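Local coordinates for mutual gliding motility protein C (MglC) (Myxococcus xanthus DK 1622, PDB 7CT3) that probably helps control cell polarity in gliding motility as a Roadblock/LC7-domain protein that interacts with its paralog MglB, at residues S2-H6 and K115-L120; V10-V14 and K104-L109; G16-C20 and T32-D36; T68-V72 and V82-V86. All blocks are in the same frame, centred on the assembly; numbering follows the deposited sequence.

Interaction 1 (S2-H6 and K115-L120)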
loop_
_atom_site.group_PDB
_atom_site.type_symbol
_atom_site.label_atom_id
_atom_site.label_comp_id
_atom_site.label_asym_id
_atom_site.label_seq_id
_atom_site.Cartn_x
_atom_site.Cartn_y
_atom_site.Cartn_z
ATOM N N SER A 2 -2.136 15.420 22.067
ATOM C CA SER A 2 -2.976 14.384 22.648
ATOM C C SER A 2 -2.742 13.039 21.942
ATOM O O SER A 2 -3.122 12.002 22.523
ATOM C CB SER A 2 -4.429 14.775 22.594
ATOM O OG SER A 2 -4.672 15.924 23.389
ATOM N N PHE A 3 -2.148 13.052 20.743
ATOM C CA PHE A 3 -1.940 11.854 19.884
ATOM C C PHE A 3 -0.740 11.021 20.341
ATOM O O PHE A 3 -0.741 9.817 20.053
ATOM C CB PHE A 3 -1.629 12.223 18.430
ATOM C CG PHE A 3 -2.596 13.167 17.768
ATOM C CD1 PHE A 3 -3.964 12.971 17.864
ATOM C CD2 PHE A 3 -2.130 14.232 17.014
ATOM C CE1 PHE A 3 -4.849 13.834 17.235
ATOM C CE2 PHE A 3 -3.015 15.095 16.389
ATOM C CZ PHE A 3 -4.372 14.894 16.500
ATOM N N ARG A 4 0.288 11.632 20.939
ATOM C CA ARG A 4 1.640 11.011 20.938
ATOM C C ARG A 4 1.621 9.657 21.654
ATOM O O ARG A 4 2.338 8.758 21.186
ATOM C CB ARG A 4 2.734 11.903 21.525
ATOM C CG ARG A 4 4.116 11.375 21.167
ATOM C CD ARG A 4 5.250 12.307 21.487
ATOM N NE ARG A 4 5.132 13.582 20.800
ATOM C CZ ARG A 4 5.851 14.656 21.105
ATOM N NH1 ARG A 4 5.684 15.784 20.434
ATOM N NH2 ARG A 4 6.732 14.601 22.086
ATOM N N THR A 5 0.846 9.507 22.732
ATOM C CA THR A 5 0.717 8.223 23.478
ATOM C C THR A 5 0.300 7.106 22.507
ATOM O O THR A 5 0.839 5.982 22.622
ATOM C CB THR A 5 -0.243 8.352 24.669
ATOM O OG1 THR A 5 -0.109 7.152 25.427
ATOM C CG2 THR A 5 -1.691 8.553 24.280
ATOM N N HIS A 6 -0.607 7.402 21.572
ATOM C CA HIS A 6 -1.115 6.430 20.566
ATOM C C HIS A 6 -0.009 6.110 19.551
ATOM O O HIS A 6 0.139 4.927 19.204
ATOM C CB HIS A 6 -2.386 6.960 19.894
ATOM C CG HIS A 6 -3.484 7.254 20.858
ATOM N ND1 HIS A 6 -3.925 6.323 21.776
ATOM C CD2 HIS A 6 -4.230 8.363 21.052
ATOM C CE1 HIS A 6 -4.894 6.846 22.497
ATOM N NE2 HIS A 6 -5.101 8.097 22.074
ATOM N N LYS A 115 -8.658 5.803 17.781
ATOM C CA LYS A 115 -8.173 6.434 19.038
ATOM C C LYS A 115 -7.575 7.808 18.714
ATOM O O LYS A 115 -7.862 8.768 19.454
ATOM C CB LYS A 115 -7.146 5.542 19.739
ATOM C CG LYS A 115 -7.646 4.153 20.098
ATOM C CD LYS A 115 -6.719 3.433 21.039
ATOM C CE LYS A 115 -6.777 1.931 20.887
ATOM N NZ LYS A 115 -5.790 1.272 21.769
ATOM N N VAL A 116 -6.793 7.904 17.636
ATOM C CA VAL A 116 -6.197 9.190 17.169
ATOM C C VAL A 116 -7.337 10.120 16.727
ATOM O O VAL A 116 -7.308 11.308 17.109
ATOM C CB VAL A 116 -5.159 8.958 16.054
ATOM C CG1 VAL A 116 -4.681 10.260 15.428
ATOM C CG2 VAL A 116 -3.973 8.148 16.560
ATOM N N ARG A 117 -8.316 9.598 15.981
ATOM C CA ARG A 117 -9.481 10.376 15.472
ATOM C C ARG A 117 -10.255 10.983 16.646
ATOM O O ARG A 117 -10.744 12.117 16.501
ATOM C CB ARG A 117 -10.412 9.506 14.627
ATOM C CG ARG A 117 -9.910 9.279 13.209
ATOM C CD ARG A 117 -11.017 8.920 12.237
ATOM N NE ARG A 117 -11.413 7.536 12.417
ATOM C CZ ARG A 117 -10.831 6.483 11.842
ATOM N NH1 ARG A 117 -9.814 6.635 11.010
ATOM N NH2 ARG A 117 -11.281 5.268 12.101
ATOM N N ALA A 118 -10.348 10.257 17.762
ATOM C CA ALA A 118 -11.101 10.661 18.972
ATOM C C ALA A 118 -10.428 11.851 19.675
ATOM O O ALA A 118 -11.126 12.530 20.448
ATOM C CB ALA A 118 -11.238 9.482 19.901
ATOM N N GLU A 119 -9.137 12.103 19.430
ATOM C CA GLU A 119 -8.353 13.157 20.137
ATOM C C GLU A 119 -8.516 14.522 19.454
ATOM O O GLU A 119 -8.023 15.509 20.028
ATOM C CB GLU A 119 -6.867 12.800 20.195
ATOM C CG GLU A 119 -6.556 11.543 20.984
ATOM C CD GLU A 119 -6.838 11.602 22.477
ATOM O OE1 GLU A 119 -7.190 12.692 22.981
ATOM O OE2 GLU A 119 -6.703 10.544 23.135
ATOM N N LEU A 120 -9.172 14.589 18.291
ATOM C CA LEU A 120 -9.315 15.847 17.502
ATOM C C LEU A 120 -10.224 16.828 18.256
ATOM O O LEU A 120 -11.147 16.439 18.976
ATOM C CB LEU A 120 -9.890 15.526 16.119
ATOM C CG LEU A 120 -9.092 14.526 15.283
ATOM C CD1 LEU A 120 -9.905 14.079 14.079
ATOM C CD2 LEU A 120 -7.757 15.108 14.848
#
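His6 and Glu119 join the first turn of helix 4-13 to the C-terminal end of the chain through one hydrogen bond. His6 NE2 donates to Glu119 OE2 at 3.1 Å with an N-H...O angle of 161°; the oxygen sits near the plane of the imidazole and receives the proton on its anti lone pair, while the carboxylate is turned 33° from the ring. Glu119 reaches this position because its chain folds back at chi2 (-66°), which also brings OE1 alongside Ser2 CB. The imidazole is sandwiched: Thr5 CG2 lies over one face, and Lys115 CB sits over the opposite one in a CH-pi contact, 3.9 Å from the ring centroid. With its edge held by the carboxylate and both faces covered by aliphatic carbon, the ring has little scope to turn. Next to this polar pair Phe3 makes the apolar part of the contact. Its CD1 meets Val116 CG1 at 3.7 Å, the valine standing across the ring's direction, and the same ring carbon touches Glu119 CB at 3.7 Å. Leu120 CD2 comes in at the ring edge, 3.8 Å from Phe3 CZ. Phe3 and Val116 both rest on Val22 of strand 17-24. The arrangement is packing of the N- and C-terminal helices side by side on one face of the Roadblock/LC7 sheet, closed at their ends by a His-carboxylate hydrogen bond.

Interaction 2 (V10-V14 and K104-L109)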
loop_
_atom_site.group_PDB
_atom_site.type_symbol
_atom_site.label_atom_id
_atom_site.label_comp_id
_atom_site.label_asym_id
_atom_site.label_seq_id
_atom_site.Cartn_x
_atom_site.Cartn_y
_atom_site.Cartn_z
ATOM N N VAL A 10 1.901 2.359 18.838
ATOM C CA VAL A 10 2.072 1.704 17.506
ATOM C C VAL A 10 3.533 1.263 17.363
ATOM O O VAL A 10 3.774 0.076 17.087
ATOM C CB VAL A 10 1.641 2.620 16.346
ATOM C CG1 VAL A 10 1.984 2.004 14.999
ATOM C CG2 VAL A 10 0.160 2.946 16.412
ATOM N N VAL A 11 4.475 2.186 17.557
ATOM C CA VAL A 11 5.928 1.914 17.350
ATOM C C VAL A 11 6.355 0.790 18.303
ATOM O O VAL A 11 7.099 -0.101 17.860
ATOM C CB VAL A 11 6.768 3.194 17.515
ATOM C CG1 VAL A 11 8.260 2.899 17.501
ATOM C CG2 VAL A 11 6.421 4.214 16.440
ATOM N N ASN A 12 5.865 0.807 19.543
ATOM C CA ASN A 12 6.228 -0.189 20.588
ATOM C C ASN A 12 5.739 -1.585 20.172
ATOM O O ASN A 12 6.449 -2.557 20.464
ATOM C CB ASN A 12 5.702 0.219 21.966
ATOM C CG ASN A 12 6.478 1.360 22.593
ATOM O OD1 ASN A 12 7.564 1.720 22.138
ATOM N ND2 ASN A 12 5.936 1.930 23.657
ATOM N N GLN A 13 4.592 -1.685 19.492
ATOM C CA GLN A 13 3.936 -2.982 19.172
ATOM C C GLN A 13 4.501 -3.597 17.883
ATOM O O GLN A 13 4.419 -4.822 17.746
ATOM C CB GLN A 13 2.425 -2.800 19.023
ATOM C CG GLN A 13 1.695 -2.572 20.336
ATOM C CD GLN A 13 0.208 -2.454 20.108
ATOM O OE1 GLN A 13 -0.470 -3.434 19.805
ATOM N NE2 GLN A 13 -0.309 -1.244 20.237
ATOM N N VAL A 14 5.020 -2.791 16.951
ATOM C CA VAL A 14 5.358 -3.256 15.572
ATOM C C VAL A 14 6.876 -3.409 15.451
ATOM O O VAL A 14 7.575 -2.377 15.508
ATOM C CB VAL A 14 4.797 -2.303 14.500
ATOM C CG1 VAL A 14 5.217 -2.719 13.098
ATOM C CG2 VAL A 14 3.281 -2.186 14.587
ATOM N N LYS A 104 1.464 -7.010 10.978
ATOM C CA LYS A 104 1.193 -6.470 12.334
ATOM C C LYS A 104 1.028 -4.948 12.228
ATOM O O LYS A 104 0.095 -4.414 12.842
ATOM C CB LYS A 104 2.304 -6.892 13.299
ATOM C CG LYS A 104 2.080 -6.512 14.756
ATOM C CD LYS A 104 0.950 -7.270 15.416
ATOM C CE LYS A 104 0.701 -6.847 16.848
ATOM N NZ LYS A 104 1.928 -6.942 17.673
ATOM N N GLY A 105 1.887 -4.277 11.454
ATOM C CA GLY A 105 1.788 -2.825 11.210
ATOM C C GLY A 105 0.393 -2.432 10.750
ATOM O O GLY A 105 -0.201 -1.516 11.346
ATOM N N ARG A 106 -0.123 -3.113 9.726
ATOM C CA ARG A 106 -1.456 -2.832 9.127
ATOM C C ARG A 106 -2.536 -3.023 10.199
ATOM O O ARG A 106 -3.409 -2.139 10.338
ATOM C CB ARG A 106 -1.683 -3.731 7.908
ATOM C CG ARG A 106 -0.769 -3.418 6.732
ATOM C CD ARG A 106 -1.028 -4.299 5.523
ATOM N NE ARG A 106 -2.414 -4.199 5.083
ATOM C CZ ARG A 106 -3.312 -5.181 5.105
ATOM N NH1 ARG A 106 -2.986 -6.397 5.513
ATOM N NH2 ARG A 106 -4.547 -4.943 4.697
ATOM N N TYR A 107 -2.454 -4.119 10.957
ATOM C CA TYR A 107 -3.427 -4.469 12.023
ATOM C C TYR A 107 -3.396 -3.396 13.120
ATOM O O TYR A 107 -4.454 -2.853 13.478
ATOM C CB TYR A 107 -3.139 -5.871 12.563
ATOM C CG TYR A 107 -3.840 -6.178 13.858
ATOM C CD1 TYR A 107 -5.177 -6.538 13.884
ATOM C CD2 TYR A 107 -3.169 -6.072 15.064
ATOM C CE1 TYR A 107 -5.828 -6.804 15.078
ATOM C CE2 TYR A 107 -3.805 -6.328 16.264
ATOM C CZ TYR A 107 -5.137 -6.702 16.272
ATOM O OH TYR A 107 -5.764 -6.963 17.455
ATOM N N VAL A 108 -2.210 -3.081 13.641
ATOM C CA VAL A 108 -2.069 -2.124 14.777
ATOM C C VAL A 108 -2.542 -0.730 14.331
ATOM O O VAL A 108 -3.233 -0.067 15.120
ATOM C CB VAL A 108 -0.636 -2.108 15.337
ATOM C CG1 VAL A 108 -0.446 -0.979 16.335
ATOM C CG2 VAL A 108 -0.279 -3.444 15.974
ATOM N N LEU A 109 -2.216 -0.287 13.115
ATOM C CA LEU A 109 -2.656 1.059 12.667
ATOM C C LEU A 109 -4.184 1.088 12.546
ATOM O O LEU A 109 -4.778 2.121 12.910
ATOM C CB LEU A 109 -1.980 1.466 11.355
ATOM C CG LEU A 109 -1.896 2.978 11.166
ATOM C CD1 LEU A 109 -0.928 3.590 12.171
ATOM C CD2 LEU A 109 -1.500 3.346 9.749
HETATM O O HOH W 1 0.676 -5.766 20.100
#
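Val108 has CG1 anti to its backbone nitrogen (chi1 171°) and CG2 anti to its carbonyl carbon, a setting that turns both methyls on helix 4-13: CG1 meets Val10 and Gln13 NE2, CG2 meets Val14 and Gln13 OE1. Val14 has the same rotamer, chi1 176°, and its CG2 drops onto the neighbouring helix, 3.7 Å from Gly105 CA and 4.0 Å from Val108 CB. Gly105 presents bare backbone there, and the helices come close, with Val14 CA and Gly105 CA 5.7 Å apart. Val10 and Val108 lie alongside, pointing opposite ways, with Val10 CG2 4.0 Å from Val108 CG1. An alanine in place of Val14 would lose both methyls and is likely to open a gap over Gly105 and leave Val108 less firmly packed. At the rim, bends at chi2 and chi4 swing the Lys104 chain round so that NZ makes a weak hydrogen bond to Gln13 O, 3.3 Å, where helix 4-13 ends. A water, accepting from Lys104 NZ and donating to Gln13 OE1, adds a second link; Gln13 NE2 is held by Ser9 OG. Toward the sheet, Val10 and Leu109 reach Cys20 and Leu94. This is a close helix-helix contact through valines and a glycine, joining the first and last helices over one face of the Roadblock/LC7 sheet.

Interaction 3 (G16-C20 and T32-D36)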
loop_
_atom_site.group_PDB
_atom_site.type_symbol
_atom_site.label_atom_id
_atom_site.label_comp_id
_atom_site.label_asym_id
_atom_site.label_seq_id
_atom_site.Cartn_x
_atom_site.Cartn_y
_atom_site.Cartn_z
ATOM N N GLY A 16 10.313 -3.461 13.861
ATOM C CA GLY A 16 10.936 -2.754 12.726
ATOM C C GLY A 16 10.333 -1.381 12.467
ATOM O O GLY A 16 10.751 -0.752 11.481
ATOM N N ALA A 17 9.404 -0.911 13.308
ATOM C CA ALA A 17 8.762 0.420 13.177
ATOM C C ALA A 17 9.828 1.515 13.305
ATOM O O ALA A 17 10.577 1.494 14.296
ATOM C CB ALA A 17 7.676 0.593 14.210
ATOM N N LEU A 18 9.891 2.423 12.328
ATOM C CA LEU A 18 10.797 3.603 12.324
ATOM C C LEU A 18 10.109 4.751 13.069
ATOM O O LEU A 18 10.755 5.410 13.897
ATOM C CB LEU A 18 11.093 4.022 10.880
ATOM C CG LEU A 18 12.241 3.306 10.169
ATOM C CD1 LEU A 18 12.314 1.838 10.547
ATOM C CD2 LEU A 18 12.110 3.460 8.664
ATOM N N ALA A 19 8.842 4.992 12.745
ATOM C CA ALA A 19 8.091 6.183 13.188
ATOM C C ALA A 19 6.598 5.967 12.954
ATOM O O ALA A 19 6.233 5.248 11.997
ATOM C CB ALA A 19 8.581 7.400 12.440
ATOM N N CYS A 20 5.781 6.590 13.795
ATOM C CA CYS A 20 4.328 6.767 13.576
ATOM C C CYS A 20 4.010 8.250 13.762
ATOM O O CYS A 20 4.427 8.818 14.788
ATOM C CB CYS A 20 3.512 5.888 14.508
ATOM S SG CYS A 20 1.780 5.757 14.002
ATOM N N THR A 32 4.776 13.135 16.023
ATOM C CA THR A 32 5.493 11.879 15.693
ATOM C C THR A 32 5.929 11.184 16.979
ATOM O O THR A 32 6.019 11.857 18.038
ATOM C CB THR A 32 6.699 12.127 14.773
ATOM O OG1 THR A 32 6.979 10.910 14.082
ATOM C CG2 THR A 32 7.946 12.577 15.503
ATOM N N PHE A 33 6.176 9.881 16.869
ATOM C CA PHE A 33 7.030 9.100 17.795
ATOM C C PHE A 33 7.994 8.262 16.951
ATOM O O PHE A 33 7.510 7.487 16.111
ATOM C CB PHE A 33 6.196 8.227 18.731
ATOM C CG PHE A 33 7.041 7.574 19.792
ATOM C CD1 PHE A 33 7.699 6.381 19.535
ATOM C CD2 PHE A 33 7.244 8.196 21.015
ATOM C CE1 PHE A 33 8.509 5.800 20.499
ATOM C CE2 PHE A 33 8.049 7.609 21.980
ATOM C CZ PHE A 33 8.682 6.415 21.718
ATOM N N GLN A 34 9.303 8.441 17.148
ATOM C CA GLN A 34 10.368 7.726 16.394
ATOM C C GLN A 34 10.993 6.647 17.280
ATOM O O GLN A 34 11.194 6.906 18.489
ATOM C CB GLN A 34 11.449 8.692 15.911
ATOM C CG GLN A 34 10.943 9.699 14.894
ATOM C CD GLN A 34 12.047 10.316 14.070
ATOM O OE1 GLN A 34 13.236 10.094 14.299
ATOM N NE2 GLN A 34 11.650 11.111 13.095
ATOM N N LYS A 35 11.274 5.482 16.687
ATOM C CA LYS A 35 12.157 4.431 17.255
ATOM C C LYS A 35 13.408 5.103 17.837
ATOM O O LYS A 35 14.223 5.615 17.043
ATOM C CB LYS A 35 12.530 3.426 16.161
ATOM C CG LYS A 35 13.417 2.268 16.598
ATOM C CD LYS A 35 12.753 1.335 17.589
ATOM C CE LYS A 35 13.591 0.117 17.914
ATOM N NZ LYS A 35 13.661 -0.829 16.776
ATOM N N ASP A 36 13.531 5.133 19.167
ATOM C CA ASP A 36 14.720 5.659 19.891
ATOM C C ASP A 36 15.741 4.529 20.079
ATOM O O ASP A 36 16.957 4.803 19.960
ATOM C CB ASP A 36 14.329 6.264 21.243
ATOM C CG ASP A 36 15.513 6.765 22.056
ATOM O OD1 ASP A 36 16.354 7.489 21.484
ATOM O OD2 ASP A 36 15.593 6.414 23.253
HETATM O O HOH W 2 10.324 -0.384 16.375
#
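Thr32 meets Cys20 where the two strands of the hairpin 17-24 and 29-34 run antiparallel, and its CA-H points at Cys20 O, 3.4 Å away. Its hydroxyl, OG1, is hydrogen-bonded to Ser21 OG on the partner strand. Phe33 forms the hydrogen-bonded pair with Cys20: Phe33 N gives to Cys20 O at 2.9 Å, and Cys20 N returns a bond to Phe33 O at 3.0 Å. The Phe33 side chain starts on the same face as Cys20, the face covered by helix 4-13, and touches Glu8 of that helix. Gln34 follows as the non-hydrogen-bonded partner of Ala19; on the other face, its CG packs 4.1 Å from Ala19 CB, and the side chain also touches Trp47 of helix 44-61. Lys35 closes the pairing, its N donating to Leu18 O at 2.8 Å from 40° above the carbonyl plane. Lys35 CB then lies 3.3 Å from Ala17 O; the chain runs on past this oxygen, and NZ makes a weak hydrogen bond to a water that donates to that same carbonyl. On the far side, Leu18 and Ala19 both face Ala95 in a classic beta bulge. The cohesion is therefore mainly backbone: three N-H...O bonds backed by CA-H...O contacts, which fix the strand register while side chains add only modest packing.

Interaction 4 (T68-V72 and V82-V86). With NA (sodium ion), chain B.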
loop_
_atom_site.group_PDB
_atom_site.type_symbol
_atom_site.label_atom_id
_atom_site.label_comp_id
_atom_site.label_asym_id
_atom_site.label_seq_id
_atom_site.Cartn_x
_atom_site.Cartn_y
_atom_site.Cartn_z
ATOM N N THR A 68 -14.257 5.046 -0.511
ATOM C CA THR A 68 -13.922 3.603 -0.669
ATOM C C THR A 68 -12.528 3.300 -0.110
ATOM O O THR A 68 -12.349 2.200 0.439
ATOM C CB THR A 68 -14.019 3.159 -2.133
ATOM O OG1 THR A 68 -15.336 3.463 -2.592
ATOM C CG2 THR A 68 -13.740 1.683 -2.313
ATOM N N VAL A 69 -11.573 4.218 -0.264
ATOM C CA VAL A 69 -10.155 3.996 0.150
ATOM C C VAL A 69 -10.065 4.143 1.673
ATOM O O VAL A 69 -10.437 5.218 2.194
ATOM C CB VAL A 69 -9.195 4.952 -0.578
ATOM C CG1 VAL A 69 -7.765 4.779 -0.096
ATOM C CG2 VAL A 69 -9.273 4.783 -2.090
ATOM N N SER A 70 -9.596 3.100 2.362
ATOM C CA SER A 70 -9.442 3.080 3.839
ATOM C C SER A 70 -7.957 3.040 4.241
ATOM O O SER A 70 -7.649 3.468 5.362
ATOM C CB SER A 70 -10.213 1.933 4.430
ATOM O OG SER A 70 -9.760 0.704 3.894
ATOM N N GLU A 71 -7.065 2.555 3.373
ATOM C CA GLU A 71 -5.643 2.307 3.730
ATOM C C GLU A 71 -4.770 2.422 2.474
ATOM O O GLU A 71 -5.164 1.896 1.416
ATOM C CB GLU A 71 -5.573 0.939 4.408
ATOM C CG GLU A 71 -4.199 0.479 4.844
ATOM C CD GLU A 71 -4.215 -1.006 5.187
ATOM O OE1 GLU A 71 -4.281 -1.821 4.250
ATOM O OE2 GLU A 71 -4.225 -1.347 6.388
ATOM N N VAL A 72 -3.633 3.109 2.585
ATOM C CA VAL A 72 -2.672 3.308 1.464
ATOM C C VAL A 72 -1.262 2.988 1.962
ATOM O O VAL A 72 -0.945 3.341 3.112
ATOM C CB VAL A 72 -2.769 4.735 0.897
ATOM C CG1 VAL A 72 -1.787 4.954 -0.242
ATOM C CG2 VAL A 72 -4.189 5.058 0.453
ATOM N N VAL A 82 2.213 2.478 5.941
ATOM C CA VAL A 82 0.746 2.259 6.044
ATOM C C VAL A 82 0.152 3.585 6.491
ATOM O O VAL A 82 0.650 4.173 7.450
ATOM C CB VAL A 82 0.393 1.153 7.056
ATOM C CG1 VAL A 82 -1.075 0.778 6.953
ATOM C CG2 VAL A 82 1.280 -0.066 6.910
HETATM N N MSE A 83 -0.909 4.018 5.806
HETATM C CA MSE A 83 -1.546 5.288 6.102
HETATM C C MSE A 83 -3.057 5.103 6.181
HETATM O O MSE A 83 -3.626 4.349 5.393
HETATM C CB MSE A 83 -1.204 6.311 5.018
HETATM C CG MSE A 83 0.252 6.670 4.962
HETATM SE SE MSE A 83 0.585 7.767 3.396
HETATM C CE MSE A 83 0.844 6.448 1.969
ATOM N N ARG A 84 -3.676 5.815 7.132
ATOM C CA ARG A 84 -5.122 5.856 7.290
ATOM C C ARG A 84 -5.568 7.299 7.550
ATOM O O ARG A 84 -4.760 8.097 8.064
ATOM C CB ARG A 84 -5.582 4.962 8.446
ATOM C CG ARG A 84 -5.447 3.474 8.167
ATOM C CD ARG A 84 -6.093 2.601 9.225
ATOM N NE ARG A 84 -6.218 1.261 8.677
ATOM C CZ ARG A 84 -7.309 0.750 8.114
ATOM N NH1 ARG A 84 -8.443 1.430 8.070
ATOM N NH2 ARG A 84 -7.266 -0.471 7.621
ATOM N N LEU A 85 -6.822 7.606 7.215
ATOM C CA LEU A 85 -7.431 8.948 7.387
ATOM C C LEU A 85 -7.787 9.160 8.861
ATOM O O LEU A 85 -8.373 8.252 9.464
ATOM C CB LEU A 85 -8.677 9.042 6.502
ATOM C CG LEU A 85 -9.249 10.446 6.332
ATOM C CD1 LEU A 85 -8.272 11.334 5.578
ATOM C CD2 LEU A 85 -10.591 10.393 5.620
ATOM N N VAL A 86 -7.457 10.323 9.421
ATOM C CA VAL A 86 -7.869 10.679 10.812
ATOM C C VAL A 86 -8.844 11.867 10.783
ATOM O O VAL A 86 -9.660 11.957 11.710
ATOM C CB VAL A 86 -6.662 10.910 11.740
ATOM C CG1 VAL A 86 -6.014 9.593 12.142
ATOM C CG2 VAL A 86 -5.632 11.832 11.133
HETATM NA NA NA B . -11.509 7.066 2.835
HETATM O O HOH W 3 -8.676 5.482 6.517
HETATM O O HOH W 4 -9.366 -1.336 6.052
HETATM O O HOH W 5 -3.901 -0.230 8.556
HETATM O O HOH W 6 -5.634 -3.261 7.628
HETATM O O HOH W 7 -13.193 8.692 3.635
HETATM O O HOH W 8 -10.993 6.536 5.105
#
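Val72 and Met83, the latter a selenomethionine, form a hydrogen-bonded antiparallel pair: Met83 N donates to Val72 O at 2.8 Å and Val72 N to Met83 O at 3.1 Å. A bend at chi3 (-85°) brings Met83 CE against Val72 CG1, 3.7 Å away. One residue along, Arg84 extends over Glu71. Its guanidinium has Glu71 CB over one face, and Ser70 O also lies over a face of the group without a hydrogen bond to it. The carboxylate stands 74° to the guanidinium plane, and the salt bridge from Arg84 NH2 to Glu71 OE2 is weak, at 3.4 Å. Waters do much of the joining: two each bridge Glu71 OE2 to the guanidinium, one through NE and the other through NH2, while a third links NH2 to Ser70 OG. All three lie at the guanidinium edge. A lysine in place of Arg84 would lack the flat, multi-donor group and would probably leave Glu71 OE2 and these waters more loosely held. The other carboxylate oxygen, Glu71 OE1, is taken by Arg106 in a salt bridge and by Asn75 of the second subunit. A further water spans Ser70 O and Leu85 N, where the strands part. Beyond it Val69 O binds the sodium ion at 2.2 Å, together with two waters and the backbone oxygens of Leu64 and Thr66. Glu71 and Val72 also pair antiparallel with a strand of the second subunit; the site is thus a beta-hairpin at the dimer interface, where the sheet continues from one Roadblock/LC7 domain into the next.

In the fold
Interactions 1 and 2 lie about 15 Å apart, centre to centre, and join the same two elements, helices 4-13 and 102-117, at successive points; interaction 1 spans nearly the whole chain, and the other three fall within that span. Interactions 3 and 4 follow one another along the chain, the first at the 17-24/29-34 hairpin, the second between 71-75 and 79-87. They lie about 19 Å apart, centre to centre, on opposite sides of the chain's centre, yet reach one sheet. The helix pair connects them: Val10 and Val11 pack on Cys20, Leu109 on Val82, and Arg106 reaches interaction 4 by a salt bridge. Terminal helices, sheet and dimer edge thus form one continuous Roadblock/LC7 framework.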